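Local structure of ATPase BagA (Mycobacterium tuberculosis H37Rv, 6BS3) at residues Val322-Gly325 and Ser326-Glu329; Val12-Ser16 and Arg17-Val21; Asp162-Thr166 and Gly167-Arg171. The protein pairs with a partner subunit in the heterodimeric BagAB ATPase, whose ATP hydrolysis is required for resistance to nitric oxide and to elevated glycerol. One frame throughout, in Å; residues are numbered along the deposited sequence.

Interaction 1: residues Val322-Gly325 and Ser326-Glu329. With ADP (adenosine-5'-diphosphate), chain C.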
loop_
_atom_site.group_PDB
_atom_site.type_symbol
_atom_site.label_atom_id
_atom_site.label_comp_id
_atom_site.label_asym_id
_atom_site.label_seq_id
_atom_site.Cartn_x
_atom_site.Cartn_y
_atom_site.Cartn_z
ATOM N N VAL A 322 2.955 -13.338 10.169
ATOM C CA VAL A 322 1.583 -13.666 10.523
ATOM C C VAL A 322 1.347 -15.072 9.951
ATOM O O VAL A 322 1.439 -15.269 8.741
ATOM C CB VAL A 322 0.539 -12.616 10.025
ATOM C CG1 VAL A 322 -0.892 -13.160 10.085
ATOM C CG2 VAL A 322 0.643 -11.315 10.814
ATOM N N ASP A 323 1.125 -16.050 10.822
ATOM C CA ASP A 323 0.818 -17.415 10.392
ATOM C C ASP A 323 -0.620 -17.731 10.850
ATOM O O ASP A 323 -1.300 -16.818 11.331
ATOM C CB ASP A 323 1.879 -18.442 10.873
ATOM C CG ASP A 323 2.187 -18.519 12.365
ATOM O OD1 ASP A 323 1.312 -18.146 13.182
ATOM O OD2 ASP A 323 3.296 -18.985 12.720
ATOM N N LEU A 324 -1.092 -18.982 10.684
ATOM C CA LEU A 324 -2.443 -19.383 11.097
ATOM C C LEU A 324 -2.683 -19.127 12.606
ATOM O O LEU A 324 -3.712 -18.555 12.972
ATOM C CB LEU A 324 -2.718 -20.855 10.723
ATOM C CG LEU A 324 -4.137 -21.365 10.952
ATOM C CD1 LEU A 324 -5.162 -20.500 10.207
ATOM C CD2 LEU A 324 -4.257 -22.831 10.549
ATOM N N GLY A 325 -1.709 -19.496 13.436
ATOM C CA GLY A 325 -1.721 -19.281 14.879
ATOM C C GLY A 325 -1.837 -17.820 15.269
ATOM O O GLY A 325 -2.494 -17.511 16.266
ATOM N N SER A 326 -1.230 -16.907 14.471
ATOM C CA SER A 326 -1.270 -15.440 14.647
ATOM C C SER A 326 -2.667 -14.931 14.417
ATOM O O SER A 326 -3.083 -14.013 15.107
ATOM C CB SER A 326 -0.331 -14.732 13.670
ATOM O OG SER A 326 0.998 -15.186 13.835
ATOM N N LEU A 327 -3.403 -15.519 13.444
ATOM C CA LEU A 327 -4.799 -15.127 13.177
ATOM C C LEU A 327 -5.690 -15.431 14.377
ATOM O O LEU A 327 -6.571 -14.630 14.700
ATOM C CB LEU A 327 -5.379 -15.782 11.911
ATOM C CG LEU A 327 -4.829 -15.315 10.582
ATOM C CD1 LEU A 327 -5.409 -16.172 9.443
ATOM C CD2 LEU A 327 -5.087 -13.819 10.366
ATOM N N TYR A 328 -5.425 -16.572 15.051
ATOM C CA TYR A 328 -6.157 -16.963 16.252
ATOM C C TYR A 328 -5.815 -16.050 17.426
ATOM O O TYR A 328 -6.732 -15.682 18.145
ATOM C CB TYR A 328 -5.996 -18.458 16.568
ATOM C CG TYR A 328 -6.803 -19.324 15.622
ATOM C CD1 TYR A 328 -8.131 -19.645 15.899
ATOM C CD2 TYR A 328 -6.268 -19.754 14.412
ATOM C CE1 TYR A 328 -8.882 -20.432 15.026
ATOM C CE2 TYR A 328 -7.019 -20.514 13.516
ATOM C CZ TYR A 328 -8.317 -20.873 13.837
ATOM O OH TYR A 328 -9.041 -21.635 12.951
ATOM N N GLU A 329 -4.546 -15.585 17.554
ATOM C CA GLU A 329 -4.140 -14.624 18.608
ATOM C C GLU A 329 -4.821 -13.272 18.396
ATOM O O GLU A 329 -5.249 -12.650 19.361
ATOM C CB GLU A 329 -2.613 -14.401 18.648
ATOM C CG GLU A 329 -1.807 -15.640 18.988
ATOM C CD GLU A 329 -0.305 -15.542 18.765
ATOM O OE1 GLU A 329 0.198 -14.442 18.440
ATOM O OE2 GLU A 329 0.373 -16.583 18.925
HETATM P PB ADP C . -3.631 -4.955 3.765
HETATM O O1B ADP C . -4.607 -6.051 3.283
HETATM O O2B ADP C . -2.685 -4.569 2.604
HETATM O O3B ADP C . -4.305 -3.751 4.364
HETATM P PA ADP C . -2.192 -7.099 5.233
HETATM O O1A ADP C . -1.764 -7.849 3.960
HETATM O O2A ADP C . -3.238 -7.836 5.979
HETATM O O3A ADP C . -2.688 -5.635 4.850
HETATM O "O5'" ADP C . -0.944 -6.664 6.110
HETATM C "C5'" ADP C . 0.263 -6.021 5.640
HETATM C "C4'" ADP C . 1.441 -6.766 6.225
HETATM O "O4'" ADP C . 1.446 -6.601 7.658
HETATM C "C3'" ADP C . 1.478 -8.277 5.980
HETATM O "O3'" ADP C . 2.818 -8.696 5.775
HETATM C "C2'" ADP C . 0.882 -8.852 7.272
HETATM O "O2'" ADP C . 1.272 -10.194 7.544
HETATM C "C1'" ADP C . 1.409 -7.860 8.306
HETATM N N9 ADP C . 0.599 -7.730 9.518
HETATM C C8 ADP C . -0.732 -7.405 9.600
HETATM N N7 ADP C . -1.179 -7.285 10.827
HETATM C C5 ADP C . -0.065 -7.556 11.611
HETATM C C6 ADP C . 0.138 -7.562 13.009
HETATM N N6 ADP C . -0.824 -7.327 13.904
HETATM N N1 ADP C . 1.387 -7.823 13.463
HETATM C C2 ADP C . 2.358 -8.074 12.577
HETATM N N3 ADP C . 2.280 -8.117 11.242
HETATM C C4 ADP C . 1.036 -7.834 10.816
#
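Ser-326 is gripped by Asp-323, the residue just before helix 324-336. One carboxylate oxygen does the work: Asp-323 OD1 accepts from Ser-326 N at 3.1 Å, met nearly along its C-O bond, and also from the hydroxyl, Ser-326 OG, at 3.0 Å. The hydroxyl approaches from above the carboxylate plane, 59° out of it, so the two donors reach OD1 from different directions. The aspartate can double back because its CG sits between the backbone N and the carbonyl carbon (chi1 55°), which swings OD1 over the first turn. Its own carbonyl, Asp-323 O, takes Leu-327 N at 3.3 Å.

This is an N-cap: a short acidic side chain supplies an acceptor to an amide of the first turn, and its negative charge probably also suits the positive end of the helix dipole. Just ahead of the cap, Val-322 belongs to the ADP pocket; CG2 lies over the adenine, 3.5 Å from C4 of the nucleotide, while its other branch, CG1, turns to Ser-326 CB at 4.0 Å. A branched, apolar residue can thus serve base and helix at once. On this inner side packing is close, with buried Ser-326 against Val-318 and Leu-327 against Thr-36 and Leu-43 of helix 34-46.

The outer side is looser. Exposed Leu-324 runs alongside Tyr-328, both heading in one direction, with CD1 3.8 Å from ring carbon CE2 and its CG at the ring edge, in plane. The Tyr-328 hydroxyl is hydrogen-bonded to the carbonyl of Thr-81. Glu-329, exposed as well, brings its CG to 3.4 Å from Gly-325 O, the oxygen that also accepts from Glu-329 N.

Interaction 2: residues Val12-Ser16 and Arg17-Val21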
loop_
_atom_site.group_PDB
_atom_site.type_symbol
_atom_site.label_atom_id
_atom_site.label_comp_id
_atom_site.label_asym_id
_atom_site.label_seq_id
_atom_site.Cartn_x
_atom_site.Cartn_y
_atom_site.Cartn_z
ATOM N N VAL A 12 -16.055 1.892 24.907
ATOM C CA VAL A 12 -16.037 0.511 24.366
ATOM C C VAL A 12 -15.616 0.508 22.880
ATOM O O VAL A 12 -15.948 1.443 22.152
ATOM C CB VAL A 12 -17.356 -0.300 24.564
ATOM C CG1 VAL A 12 -17.519 -0.772 26.003
ATOM C CG2 VAL A 12 -18.586 0.468 24.075
ATOM N N GLY A 13 -14.901 -0.535 22.466
ATOM C CA GLY A 13 -14.438 -0.687 21.093
ATOM C C GLY A 13 -15.449 -1.381 20.204
ATOM O O GLY A 13 -15.336 -1.340 18.980
ATOM N N TRP A 14 -16.462 -1.997 20.814
ATOM C CA TRP A 14 -17.503 -2.719 20.105
ATOM C C TRP A 14 -18.858 -2.521 20.787
ATOM O O TRP A 14 -19.285 -3.380 21.551
ATOM C CB TRP A 14 -17.140 -4.216 19.979
ATOM C CG TRP A 14 -17.894 -4.990 18.923
ATOM C CD1 TRP A 14 -18.955 -5.831 19.121
ATOM C CD2 TRP A 14 -17.558 -5.091 17.530
ATOM N NE1 TRP A 14 -19.286 -6.461 17.944
ATOM C CE2 TRP A 14 -18.446 -6.028 16.951
ATOM C CE3 TRP A 14 -16.562 -4.502 16.715
ATOM C CZ2 TRP A 14 -18.389 -6.380 15.588
ATOM C CZ3 TRP A 14 -16.514 -4.846 15.366
ATOM C CH2 TRP A 14 -17.397 -5.799 14.826
ATOM N N PRO A 15 -19.597 -1.433 20.471
ATOM C CA PRO A 15 -20.952 -1.286 21.028
ATOM C C PRO A 15 -21.850 -2.458 20.601
ATOM O O PRO A 15 -21.621 -3.064 19.544
ATOM C CB PRO A 15 -21.434 0.042 20.419
ATOM C CG PRO A 15 -20.198 0.769 20.025
ATOM C CD PRO A 15 -19.281 -0.318 19.558
ATOM N N SER A 16 -22.849 -2.789 21.429
ATOM C CA SER A 16 -23.801 -3.901 21.210
ATOM C C SER A 16 -24.459 -3.951 19.829
ATOM O O SER A 16 -24.662 -5.042 19.300
ATOM C CB SER A 16 -24.881 -3.899 22.282
ATOM O OG SER A 16 -24.352 -4.481 23.458
ATOM N N ARG A 17 -24.808 -2.778 19.267
ATOM C CA ARG A 17 -25.429 -2.605 17.945
ATOM C C ARG A 17 -24.646 -3.326 16.828
ATOM O O ARG A 17 -25.254 -3.897 15.925
ATOM C CB ARG A 17 -25.631 -1.107 17.621
ATOM C CG ARG A 17 -24.345 -0.293 17.437
ATOM C CD ARG A 17 -24.637 1.113 16.944
ATOM N NE ARG A 17 -23.646 2.081 17.414
ATOM C CZ ARG A 17 -22.526 2.390 16.764
ATOM N NH1 ARG A 17 -22.232 1.797 15.614
ATOM N NH2 ARG A 17 -21.687 3.291 17.264
ATOM N N LEU A 18 -23.309 -3.351 16.948
ATOM C CA LEU A 18 -22.381 -4.009 16.030
ATOM C C LEU A 18 -22.508 -5.537 16.034
ATOM O O LEU A 18 -22.034 -6.174 15.104
ATOM C CB LEU A 18 -20.928 -3.573 16.304
ATOM C CG LEU A 18 -20.578 -2.091 16.119
ATOM C CD1 LEU A 18 -19.089 -1.880 16.277
ATOM C CD2 LEU A 18 -21.050 -1.543 14.751
ATOM N N SER A 19 -23.176 -6.117 17.045
ATOM C CA SER A 19 -23.423 -7.568 17.142
ATOM C C SER A 19 -24.622 -7.963 16.278
ATOM O O SER A 19 -24.753 -9.124 15.910
ATOM C CB SER A 19 -23.671 -7.984 18.591
ATOM O OG SER A 19 -22.572 -7.637 19.418
ATOM N N GLY A 20 -25.474 -6.993 15.963
ATOM C CA GLY A 20 -26.644 -7.188 15.106
ATOM C C GLY A 20 -26.321 -7.044 13.625
ATOM O O GLY A 20 -27.132 -7.432 12.779
ATOM N N VAL A 21 -25.129 -6.469 13.300
ATOM C CA VAL A 21 -24.624 -6.256 11.934
ATOM C C VAL A 21 -24.375 -7.623 11.243
ATOM O O VAL A 21 -23.715 -8.498 11.814
ATOM C CB VAL A 21 -23.344 -5.354 11.925
ATOM C CG1 VAL A 21 -22.642 -5.371 10.569
ATOM C CG2 VAL A 21 -23.666 -3.923 12.338
#
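Leu-18 lies across the indole of Trp-14, its CB 3.7 Å from the centroid of the five-membered ring and 18° off the normal, a CH-pi contact displaced toward the rim. Farther along the leucine, CD1 reaches Pro-15 CD at 3.6 Å, so that a branched aliphatic chain fills the corner between indole and pyrrolidine. On the exposed side Arg-17 runs beside the same proline; Pro-15 CG lies over one face of its guanidinium, 4.0 Å from NH2. The long methylene chain lets the arginine follow an apolar ring while keeping its charge at the surface.

The backbone sets these positions. Leu-18 N donates to Pro-15 O at 3.1 Å, and Ser-19 N to Ser-16 O at 2.9 Å. Beyond the loop, Trp-14 NE1 donates to the carbonyl of Arg-340, and the indole meets the ring of His-207, which helps to hold the indole in place. Leu-18 continues onto Ala-205 and Ser-236, residues of two neighbouring strands. Gly-20 N then bonds Arg-17 O, and the three successive i to i+3 bonds make a run of overlapping turns of type I/III that brings the N-terminal segment into strand 23-28 of the P-loop NTPase sheet.

Interaction 3: residues Asp162-Thr166 and Gly167-Arg171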
loop_
_atom_site.group_PDB
_atom_site.type_symbol
_atom_site.label_atom_id
_atom_site.label_comp_id
_atom_site.label_asym_id
_atom_site.label_seq_id
_atom_site.Cartn_x
_atom_site.Cartn_y
_atom_site.Cartn_z
ATOM N N ASP A 162 -13.139 -8.220 3.066
ATOM C CA ASP A 162 -11.786 -7.684 2.990
ATOM C C ASP A 162 -12.000 -6.734 1.782
ATOM O O ASP A 162 -12.013 -7.153 0.623
ATOM C CB ASP A 162 -10.794 -8.821 2.718
ATOM C CG ASP A 162 -9.353 -8.469 2.393
ATOM O OD1 ASP A 162 -9.004 -7.270 2.419
ATOM O OD2 ASP A 162 -8.582 -9.388 2.092
ATOM N N ALA A 163 -12.352 -5.486 2.098
ATOM C CA ALA A 163 -12.804 -4.471 1.146
ATOM C C ALA A 163 -11.685 -3.677 0.430
ATOM O O ALA A 163 -10.545 -3.687 0.892
ATOM C CB ALA A 163 -13.761 -3.517 1.870
ATOM N N PRO A 164 -11.998 -2.920 -0.652
ATOM C CA PRO A 164 -10.986 -2.047 -1.251
ATOM C C PRO A 164 -10.401 -1.024 -0.227
ATOM O O PRO A 164 -11.009 -0.776 0.829
ATOM C CB PRO A 164 -11.768 -1.355 -2.382
ATOM C CG PRO A 164 -12.865 -2.278 -2.710
ATOM C CD PRO A 164 -13.288 -2.755 -1.357
ATOM N N PRO A 165 -9.209 -0.434 -0.493
ATOM C CA PRO A 165 -8.614 0.487 0.495
ATOM C C PRO A 165 -9.376 1.801 0.722
ATOM O O PRO A 165 -10.352 2.089 0.030
ATOM C CB PRO A 165 -7.191 0.718 -0.063
ATOM C CG PRO A 165 -7.326 0.516 -1.519
ATOM C CD PRO A 165 -8.315 -0.608 -1.660
ATOM N N THR A 166 -8.899 2.615 1.682
ATOM C CA THR A 166 -9.514 3.904 2.074
ATOM C C THR A 166 -9.709 4.902 0.918
ATOM O O THR A 166 -10.688 5.659 0.937
ATOM C CB THR A 166 -8.766 4.572 3.247
ATOM O OG1 THR A 166 -7.411 4.802 2.883
ATOM C CG2 THR A 166 -8.798 3.727 4.514
ATOM N N GLY A 167 -8.809 4.884 -0.069
ATOM C CA GLY A 167 -8.875 5.781 -1.219
ATOM C C GLY A 167 -9.914 5.403 -2.257
ATOM O O GLY A 167 -10.241 6.214 -3.122
ATOM N N ARG A 168 -10.459 4.169 -2.176
ATOM C CA ARG A 168 -11.428 3.625 -3.136
ATOM C C ARG A 168 -12.754 3.189 -2.520
ATOM O O ARG A 168 -13.693 2.898 -3.265
ATOM C CB ARG A 168 -10.801 2.415 -3.863
ATOM C CG ARG A 168 -9.568 2.751 -4.685
ATOM C CD ARG A 168 -9.034 1.554 -5.438
ATOM N NE ARG A 168 -8.108 1.978 -6.488
ATOM C CZ ARG A 168 -7.795 1.256 -7.560
ATOM N NH1 ARG A 168 -8.334 0.054 -7.742
ATOM N NH2 ARG A 168 -6.947 1.732 -8.463
ATOM N N ILE A 169 -12.829 3.093 -1.180
ATOM C CA ILE A 169 -14.003 2.557 -0.471
ATOM C C ILE A 169 -15.295 3.343 -0.732
ATOM O O ILE A 169 -16.331 2.709 -0.961
ATOM C CB ILE A 169 -13.753 2.330 1.059
ATOM C CG1 ILE A 169 -14.868 1.468 1.711
ATOM C CG2 ILE A 169 -13.513 3.638 1.854
ATOM C CD1 ILE A 169 -14.982 0.002 1.214
ATOM N N ALA A 170 -15.248 4.686 -0.698
ATOM C CA ALA A 170 -16.450 5.509 -0.880
ATOM C C ALA A 170 -17.050 5.326 -2.264
ATOM O O ALA A 170 -18.251 5.091 -2.353
ATOM C CB ALA A 170 -16.168 6.982 -0.576
ATOM N N ARG A 171 -16.215 5.337 -3.324
ATOM C CA ARG A 171 -16.628 5.088 -4.709
ATOM C C ARG A 171 -17.153 3.648 -4.891
ATOM O O ARG A 171 -18.176 3.451 -5.558
ATOM C CB ARG A 171 -15.463 5.393 -5.676
ATOM C CG ARG A 171 -15.692 4.991 -7.161
ATOM C CD ARG A 171 -16.784 5.796 -7.865
ATOM N NE ARG A 171 -16.556 7.243 -7.782
ATOM C CZ ARG A 171 -15.948 7.969 -8.717
ATOM N NH1 ARG A 171 -15.514 7.400 -9.835
ATOM N NH2 ARG A 171 -15.775 9.274 -8.543
HETATM O O HOH W 1 -12.899 6.444 -0.457
#
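The flat carbonyl group of Pro-165 is met from above its plane: Arg-168 N donates to Pro-165 O at 3.0 Å, 50° out of that plane, closing a type I turn with Thr-166 and Gly-167 at its corners. The same oxygen takes a weak bond from Ile-169 N. Of the puckered proline rings, Pro-164 turns CD to Ile-169 CD1 at 4.1 Å, while its CB lies 4.2 Å from Arg-168 CB. The side chains of Pro-164 and Ile-169 cross at about a right angle. Ile-169 carries its CG1 branch opposite the backbone N (chi1 -167°), which sends CD1 back along the loop as far as Ala-163 CB, at 3.8 Å; the small Ala-163 methyl and the Pro-164 ring both touch the isoleucine tip. Pro-165 is only loosely approached by the aliphatic part of Arg-168, whose guanidinium extends off the loop.

In the P-loop NTPase fold this is the loop that leaves strand 158-162 and leads into helix 169-172, and the sequence Asp-Ala-Pro-Pro-Thr-Gly resembles the switch II region of ArsA and Get3. Asp-162 hydrogen-bonds Ser-35 of the nucleotide site, consistent with a Walker B aspartate.

Past the turn, a water takes the place of a direct i to i+4 bond, donating to Thr-166 O at 2.7 Å and accepting from Ala-170 N at 2.9 Å. Pro-164 O is held by the hydroxyl of Thr-27, and the buried side chains of Thr-166 and Ile-169 rest on that same threonine.

In the fold
All three contacts are local, and none touches another. Interactions 1 and 3 flank the nucleotide from different ends: Val-322 of interaction 1 marks the base end, whereas the Pro-165 side chain of interaction 3, about 4 Å from that of Lys-34, stays about 7 Å from ADP and about 8 Å from the magnesium ion. Their centres are 25 Å apart, but their nearest atoms are about 10 Å apart, and helix 34-46 bridges them, since Thr-36 touches Leu-327 while Lys-34 and Ala-38 touch Asp-162. Interaction 2 lies away from the nucleotide site, its centre 24 Å from that of interaction 1 and 22 Å from that of interaction 3. It precedes strand 23-28, whose Thr-27 packs against interaction 3.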